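Local coordinates for protein aminofutalosine deaminase (Helicobacter pylori, PDB 7LKK) that deaminates aminofutalosine in the menaquinone pathway, as a metal-dependent hydrolase of the amidohydrolase family that here holds a ferric ion and a coformycin-type inhibitor, at residues F273-F278 with I297-S302; T220-S225 with Q277-E282. All coordinates share one frame; numbering follows the deposited sequence.

Contact 1 (F273-F278 with I297-S302)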
loop_
_atom_site.group_PDB
_atom_site.type_symbol
_atom_site.label_atom_id
_atom_site.label_comp_id
_atom_site.label_asym_id
_atom_site.label_seq_id
_atom_site.Cartn_x
_atom_site.Cartn_y
_atom_site.Cartn_z
ATOM N N PHE A 273 8.776 -9.325 -20.477
ATOM C CA PHE A 273 7.381 -9.001 -20.756
ATOM C C PHE A 273 6.786 -8.357 -19.512
ATOM O O PHE A 273 6.721 -8.993 -18.455
ATOM C CB PHE A 273 6.591 -10.249 -21.149
ATOM C CG PHE A 273 6.805 -10.678 -22.568
ATOM C CD1 PHE A 273 7.925 -11.412 -22.920
ATOM C CD2 PHE A 273 5.888 -10.347 -23.552
ATOM C CE1 PHE A 273 8.126 -11.809 -24.226
ATOM C CE2 PHE A 273 6.085 -10.743 -24.861
ATOM C CZ PHE A 273 7.205 -11.473 -25.198
ATOM N N VAL A 274 6.368 -7.095 -19.636
ATOM C CA VAL A 274 5.931 -6.285 -18.504
ATOM C C VAL A 274 4.409 -6.250 -18.454
ATOM O O VAL A 274 3.744 -6.173 -19.497
ATOM C CB VAL A 274 6.517 -4.862 -18.593
ATOM C CG1 VAL A 274 6.171 -4.056 -17.350
ATOM C CG2 VAL A 274 8.025 -4.923 -18.792
ATOM N N HIS A 275 3.866 -6.311 -17.229
ATOM C CA HIS A 275 2.444 -6.186 -16.898
ATOM C C HIS A 275 1.701 -7.505 -17.102
ATOM O O HIS A 275 1.598 -8.302 -16.163
ATOM C CB HIS A 275 1.799 -5.044 -17.692
ATOM C CG HIS A 275 2.461 -3.719 -17.474
ATOM N ND1 HIS A 275 2.624 -3.168 -16.221
ATOM C CD2 HIS A 275 3.021 -2.846 -18.344
ATOM C CE1 HIS A 275 3.246 -2.007 -16.330
ATOM N NE2 HIS A 275 3.497 -1.788 -17.607
ATOM N N ASN A 276 1.160 -7.741 -18.299
ATOM C CA ASN A 276 0.605 -9.027 -18.730
ATOM C C ASN A 276 -0.699 -9.427 -18.046
ATOM O O ASN A 276 -1.110 -10.588 -18.178
ATOM C CB ASN A 276 1.599 -10.183 -18.539
ATOM C CG ASN A 276 3.013 -9.826 -18.953
ATOM O OD1 ASN A 276 3.335 -9.797 -20.141
ATOM N ND2 ASN A 276 3.873 -9.575 -17.970
ATOM N N GLN A 277 -1.376 -8.523 -17.328
ATOM C CA GLN A 277 -2.538 -8.951 -16.546
ATOM C C GLN A 277 -3.683 -9.455 -17.414
ATOM O O GLN A 277 -4.524 -10.217 -16.924
ATOM C CB GLN A 277 -3.064 -7.821 -15.660
ATOM C CG GLN A 277 -2.007 -7.003 -14.964
ATOM C CD GLN A 277 -1.652 -5.771 -15.753
ATOM O OE1 GLN A 277 -0.872 -5.835 -16.700
ATOM N NE2 GLN A 277 -2.246 -4.642 -15.387
ATOM N N PHE A 278 -3.747 -9.043 -18.679
ATOM C CA PHE A 278 -4.806 -9.473 -19.579
ATOM C C PHE A 278 -4.340 -10.541 -20.560
ATOM O O PHE A 278 -5.032 -10.809 -21.549
ATOM C CB PHE A 278 -5.388 -8.268 -20.319
ATOM C CG PHE A 278 -6.151 -7.336 -19.424
ATOM C CD1 PHE A 278 -7.523 -7.461 -19.276
ATOM C CD2 PHE A 278 -5.493 -6.354 -18.703
ATOM C CE1 PHE A 278 -8.224 -6.614 -18.439
ATOM C CE2 PHE A 278 -6.188 -5.505 -17.865
ATOM C CZ PHE A 278 -7.557 -5.631 -17.736
ATOM N N ILE A 297 7.513 -9.299 -15.795
ATOM C CA ILE A 297 7.714 -8.202 -14.855
ATOM C C ILE A 297 6.345 -7.684 -14.443
ATOM O O ILE A 297 5.487 -7.431 -15.298
ATOM C CB ILE A 297 8.566 -7.077 -15.467
ATOM C CG1 ILE A 297 9.773 -7.652 -16.217
ATOM C CG2 ILE A 297 9.005 -6.097 -14.385
ATOM C CD1 ILE A 297 10.785 -8.346 -15.333
ATOM N N THR A 298 6.134 -7.531 -13.140
ATOM C CA THR A 298 4.856 -7.074 -12.616
ATOM C C THR A 298 5.034 -5.762 -11.861
ATOM O O THR A 298 6.006 -5.582 -11.121
ATOM C CB THR A 298 4.211 -8.143 -11.718
ATOM O OG1 THR A 298 2.883 -7.737 -11.366
ATOM C CG2 THR A 298 5.035 -8.389 -10.456
ATOM N N CYS A 299 4.101 -4.836 -12.075
ATOM C CA CYS A 299 4.132 -3.511 -11.457
ATOM C C CYS A 299 2.799 -3.289 -10.762
ATOM O O CYS A 299 1.853 -2.755 -11.362
ATOM C CB CYS A 299 4.414 -2.426 -12.495
ATOM S SG CYS A 299 5.890 -2.720 -13.514
ATOM N N PRO A 300 2.679 -3.681 -9.487
ATOM C CA PRO A 300 1.354 -3.672 -8.835
ATOM C C PRO A 300 0.700 -2.300 -8.742
ATOM O O PRO A 300 -0.508 -2.187 -8.984
ATOM C CB PRO A 300 1.637 -4.260 -7.441
ATOM C CG PRO A 300 3.117 -4.219 -7.267
ATOM C CD PRO A 300 3.716 -4.295 -8.639
ATOM N N PHE A 301 1.445 -1.255 -8.374
ATOM C CA PHE A 301 0.809 0.049 -8.198
ATOM C C PHE A 301 0.396 0.647 -9.537
ATOM O O PHE A 301 -0.703 1.201 -9.663
ATOM C CB PHE A 301 1.739 1.002 -7.446
ATOM C CG PHE A 301 1.013 2.024 -6.616
ATOM C CD1 PHE A 301 0.581 3.215 -7.178
ATOM C CD2 PHE A 301 0.753 1.791 -5.275
ATOM C CE1 PHE A 301 -0.090 4.157 -6.419
ATOM C CE2 PHE A 301 0.080 2.729 -4.508
ATOM C CZ PHE A 301 -0.343 3.913 -5.080
ATOM N N SER A 302 1.257 0.536 -10.550
ATOM C CA SER A 302 0.897 1.008 -11.883
ATOM C C SER A 302 -0.326 0.276 -12.420
ATOM O O SER A 302 -1.223 0.898 -13.002
ATOM C CB SER A 302 2.085 0.843 -12.832
ATOM O OG SER A 302 1.697 1.068 -14.175
HETATM O O HOH W 1 1.816 -6.924 -13.781
#
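Two neighbouring parallel strands run side by side here, and their backbones are stitched at Val274 and Ile297. Ile297 N donates to Phe273 O (2.8 Å, 165° at the hydrogen), and His275 N returns the bond to Ile297 O, nearly along the C=O axis. Phe273 O is gripped twice: the amide of Asn276, a side chain able to fold back where the strand ends, sends ND2 to it from above the carbonyl plane at 2.9 Å. From its CB, Val274 sends two branches different ways. CG2, beside the backbone N, crosses obliquely over Ile297 and meets its CB at 4.0 Å, two beta-branched residues filling the same face. CG1, anti to the backbone N (chi1 -175°), lies over the centre of one face of the His275 ring, 3.4 Å above its plane, and also touches Cys299 SG. That sulfur, on the N-cap residue of the next helix, stands obliquely off the imidazole, 3.9 Å from His275 CE1. Beyond it, Ser302 OG is hydrogen-bonded to the iron ligand Asp328. A water donates to His275 O and lies 2.8 Å from Thr298 OG1. His275 NE2 bonds the inhibitor's O8, so one strand end delivers a pocket residue and the next leads to a second-shell serine, as at the C-terminal mouth of a metallo-dependent hydrolase TIM barrel.

Contact 2 (T220-S225 with Q277-E282). With FE (Fe (III) ion), chain E; MCF ((8R)-3-(5-S-methyl-5-thio-beta-D-ribofuranosyl)-3,6,7,8-tetrahydroimidazo[4,5-d][1,3]diazepin-8-ol), chain J.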
loop_
_atom_site.group_PDB
_atom_site.type_symbol
_atom_site.label_atom_id
_atom_site.label_comp_id
_atom_site.label_asym_id
_atom_site.label_seq_id
_atom_site.Cartn_x
_atom_site.Cartn_y
_atom_site.Cartn_z
ATOM N N THR A 220 9.368 -5.328 -23.354
ATOM C CA THR A 220 8.155 -4.874 -24.018
ATOM C C THR A 220 7.006 -4.856 -23.021
ATOM O O THR A 220 6.979 -5.645 -22.071
ATOM C CB THR A 220 7.811 -5.765 -25.223
ATOM O OG1 THR A 220 6.678 -5.226 -25.916
ATOM C CG2 THR A 220 7.510 -7.191 -24.780
ATOM N N HIS A 221 6.075 -3.927 -23.232
ATOM C CA HIS A 221 4.811 -3.912 -22.506
ATOM C C HIS A 221 3.825 -4.820 -23.227
ATOM O O HIS A 221 3.668 -4.723 -24.448
ATOM C CB HIS A 221 4.251 -2.493 -22.407
ATOM C CG HIS A 221 5.178 -1.520 -21.749
ATOM N ND1 HIS A 221 5.994 -0.668 -22.463
ATOM C CD2 HIS A 221 5.419 -1.262 -20.441
ATOM C CE1 HIS A 221 6.696 0.072 -21.625
ATOM N NE2 HIS A 221 6.366 -0.268 -20.392
ATOM N N PHE A 222 3.163 -5.703 -22.480
ATOM C CA PHE A 222 2.312 -6.717 -23.093
ATOM C C PHE A 222 0.994 -6.823 -22.343
ATOM O O PHE A 222 0.988 -7.090 -21.138
ATOM C CB PHE A 222 3.020 -8.076 -23.121
ATOM C CG PHE A 222 2.299 -9.109 -23.929
ATOM C CD1 PHE A 222 2.048 -8.900 -25.276
ATOM C CD2 PHE A 222 1.863 -10.287 -23.345
ATOM C CE1 PHE A 222 1.378 -9.846 -26.023
ATOM C CE2 PHE A 222 1.193 -11.238 -24.089
ATOM C CZ PHE A 222 0.950 -11.017 -25.429
ATOM N N LEU A 223 -0.109 -6.625 -23.068
ATOM C CA LEU A 223 -1.474 -6.861 -22.586
ATOM C C LEU A 223 -1.690 -6.260 -21.196
ATOM O O LEU A 223 -2.044 -6.937 -20.226
ATOM C CB LEU A 223 -1.804 -8.357 -22.623
ATOM C CG LEU A 223 -1.726 -8.961 -24.035
ATOM C CD1 LEU A 223 -2.278 -10.379 -24.085
ATOM C CD2 LEU A 223 -2.447 -8.080 -25.045
ATOM N N GLU A 224 -1.466 -4.951 -21.126
ATOM C CA GLU A 224 -1.581 -4.174 -19.902
ATOM C C GLU A 224 -3.005 -3.703 -19.625
ATOM O O GLU A 224 -3.293 -3.271 -18.504
ATOM C CB GLU A 224 -0.634 -2.972 -19.986
ATOM C CG GLU A 224 -0.489 -2.156 -18.721
ATOM C CD GLU A 224 0.469 -1.001 -18.900
ATOM O OE1 GLU A 224 0.972 -0.812 -20.030
ATOM O OE2 GLU A 224 0.727 -0.285 -17.913
ATOM N N SER A 225 -3.904 -3.790 -20.602
ATOM C CA SER A 225 -5.242 -3.249 -20.433
ATOM C C SER A 225 -6.239 -4.091 -21.211
ATOM O O SER A 225 -5.877 -4.844 -22.119
ATOM C CB SER A 225 -5.322 -1.791 -20.894
ATOM O OG SER A 225 -5.072 -1.684 -22.287
ATOM N N GLN A 277 -1.376 -8.523 -17.328
ATOM C CA GLN A 277 -2.538 -8.951 -16.546
ATOM C C GLN A 277 -3.683 -9.455 -17.414
ATOM O O GLN A 277 -4.524 -10.217 -16.924
ATOM C CB GLN A 277 -3.064 -7.821 -15.660
ATOM C CG GLN A 277 -2.007 -7.003 -14.964
ATOM C CD GLN A 277 -1.652 -5.771 -15.753
ATOM O OE1 GLN A 277 -0.872 -5.835 -16.700
ATOM N NE2 GLN A 277 -2.246 -4.642 -15.387
ATOM N N PHE A 278 -3.747 -9.043 -18.679
ATOM C CA PHE A 278 -4.806 -9.473 -19.579
ATOM C C PHE A 278 -4.340 -10.541 -20.560
ATOM O O PHE A 278 -5.032 -10.809 -21.549
ATOM C CB PHE A 278 -5.388 -8.268 -20.319
ATOM C CG PHE A 278 -6.151 -7.336 -19.424
ATOM C CD1 PHE A 278 -7.523 -7.461 -19.276
ATOM C CD2 PHE A 278 -5.493 -6.354 -18.703
ATOM C CE1 PHE A 278 -8.224 -6.614 -18.439
ATOM C CE2 PHE A 278 -6.188 -5.505 -17.865
ATOM C CZ PHE A 278 -7.557 -5.631 -17.736
ATOM N N ALA A 279 -3.186 -11.149 -20.310
ATOM C CA ALA A 279 -2.751 -12.303 -21.080
ATOM C C ALA A 279 -3.438 -13.554 -20.551
ATOM O O ALA A 279 -3.385 -13.842 -19.351
ATOM C CB ALA A 279 -1.232 -12.461 -21.005
ATOM N N SER A 280 -4.098 -14.285 -21.445
ATOM C CA SER A 280 -4.721 -15.540 -21.061
ATOM C C SER A 280 -3.651 -16.577 -20.720
ATOM O O SER A 280 -2.452 -16.367 -20.924
ATOM C CB SER A 280 -5.616 -16.058 -22.185
ATOM O OG SER A 280 -4.833 -16.481 -23.286
ATOM N N LEU A 281 -4.104 -17.715 -20.192
ATOM C CA LEU A 281 -3.178 -18.802 -19.891
ATOM C C LEU A 281 -2.488 -19.301 -21.157
ATOM O O LEU A 281 -1.286 -19.588 -21.147
ATOM C CB LEU A 281 -3.912 -19.945 -19.189
ATOM C CG LEU A 281 -3.054 -21.143 -18.770
ATOM C CD1 LEU A 281 -1.915 -20.701 -17.863
ATOM C CD2 LEU A 281 -3.905 -22.205 -18.092
ATOM N N GLU A 282 -3.233 -19.402 -22.260
ATOM C CA GLU A 282 -2.622 -19.808 -23.522
ATOM C C GLU A 282 -1.552 -18.815 -23.959
ATOM O O GLU A 282 -0.482 -19.213 -24.437
ATOM C CB GLU A 282 -3.689 -19.956 -24.606
ATOM C CG GLU A 282 -3.133 -20.427 -25.945
ATOM C CD GLU A 282 -4.060 -20.131 -27.107
ATOM O OE1 GLU A 282 -5.292 -20.108 -26.899
ATOM O OE2 GLU A 282 -3.555 -19.920 -28.231
HETATM FE FE FE E . 6.768 0.827 -18.331
HETATM O O8 MCF J . 4.827 0.993 -18.558
HETATM C C8 MCF J . 4.137 2.131 -18.109
HETATM C C7 MCF J . 2.658 2.106 -18.481
HETATM N N6 MCF J . 2.455 1.418 -19.732
HETATM C C5 MCF J . 3.257 1.776 -20.880
HETATM N N4 MCF J . 4.306 2.789 -20.910
HETATM C C10 MCF J . 4.852 3.742 -19.913
HETATM C C9 MCF J . 4.802 3.447 -18.563
HETATM N N1 MCF J . 5.361 4.457 -17.912
HETATM C C2 MCF J . 5.780 5.371 -18.786
HETATM N N3 MCF J . 5.475 4.923 -20.007
HETATM C C1S MCF J . 5.779 5.692 -21.254
HETATM C C2S MCF J . 6.339 4.824 -22.405
HETATM O O2S MCF J . 7.686 4.658 -22.272
HETATM O O4S MCF J . 4.702 6.188 -21.735
HETATM C C4S MCF J . 4.961 6.363 -23.324
HETATM C C3S MCF J . 6.024 5.675 -23.629
HETATM O O3S MCF J . 7.168 6.618 -23.902
HETATM C C5S MCF J . 3.755 5.846 -24.090
HETATM S S5S MCF J . 3.582 6.765 -25.646
HETATM C C6S MCF J . 2.547 5.809 -26.792
HETATM O O HOH W 2 -2.639 -1.570 -16.284
#
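At the metal site and inhibitor pocket, the strand ending at Phe222 presents His221 and Glu224, while the turn behind it rests on residues 277-279. His221 NE2 binds the iron at 2.4 Å, and His79, His81 and Asp328 belong to the same site. One face of the His221 imidazole lies against the inhibitor, with MCF C5 over the ring centre. Its other nitrogen, ND1, is hydrogen-bonded to the backbone O of His194, which fixes the ring's rotation and leaves NE2 for the metal. Glu224 reaches out fully extended, CG anti to the backbone N (chi1 -172°), and its OE1 accepts from MCF N6 at 2.7 Å, the N-H pointing well at it (163°). A long carboxylate suits this place, since it spans from the turn to the diazepine ring. Such loops following the strands at the C-terminal end of a TIM barrel carry the chemistry in the metallo-dependent hydrolases. On the side away from the ligand, Phe278 N donates in the carbonyl plane to Leu223 O (3.1 Å), tying the two loops together. The Phe278 ring lays one face over the Ser225 backbone, whose C sits 3.4 Å above its plane toward the rim, while Leu223 O lies at its edge. Leu223 takes a left-handed backbone conformation that turns the chain after the strand, and its CD1 touches Ala279 CA at 3.6 Å; the short side chain of Ala279 lets this branch come close, and its CB also meets Phe222 CE2. Gln277, bent at its second torsion, curls back so that a water bridges its NE2 to Glu224 O, while NE2 also bonds Lys309 O.

Contacts 1 and 2 have centres 8 Å apart and share Gln277 and Phe278, so the chain leaving the strand of contact 1 supplies one side of contact 2. Strand 269-275 lies between its two neighbours: while one edge pairs with Ile297, the other probably bonds Val274 N to Thr220 O (2.9 Å) and Val274 O to Phe222 N (3.1 Å). The pairing brings both contacts to one active site. His275 NE2 packs 3.2 Å from Glu224 OE2. MCF O8 lies 2.0 Å from FE, and contact 1 supplies a residue at this metal-bound end of the inhibitor, contact 2 one beside it.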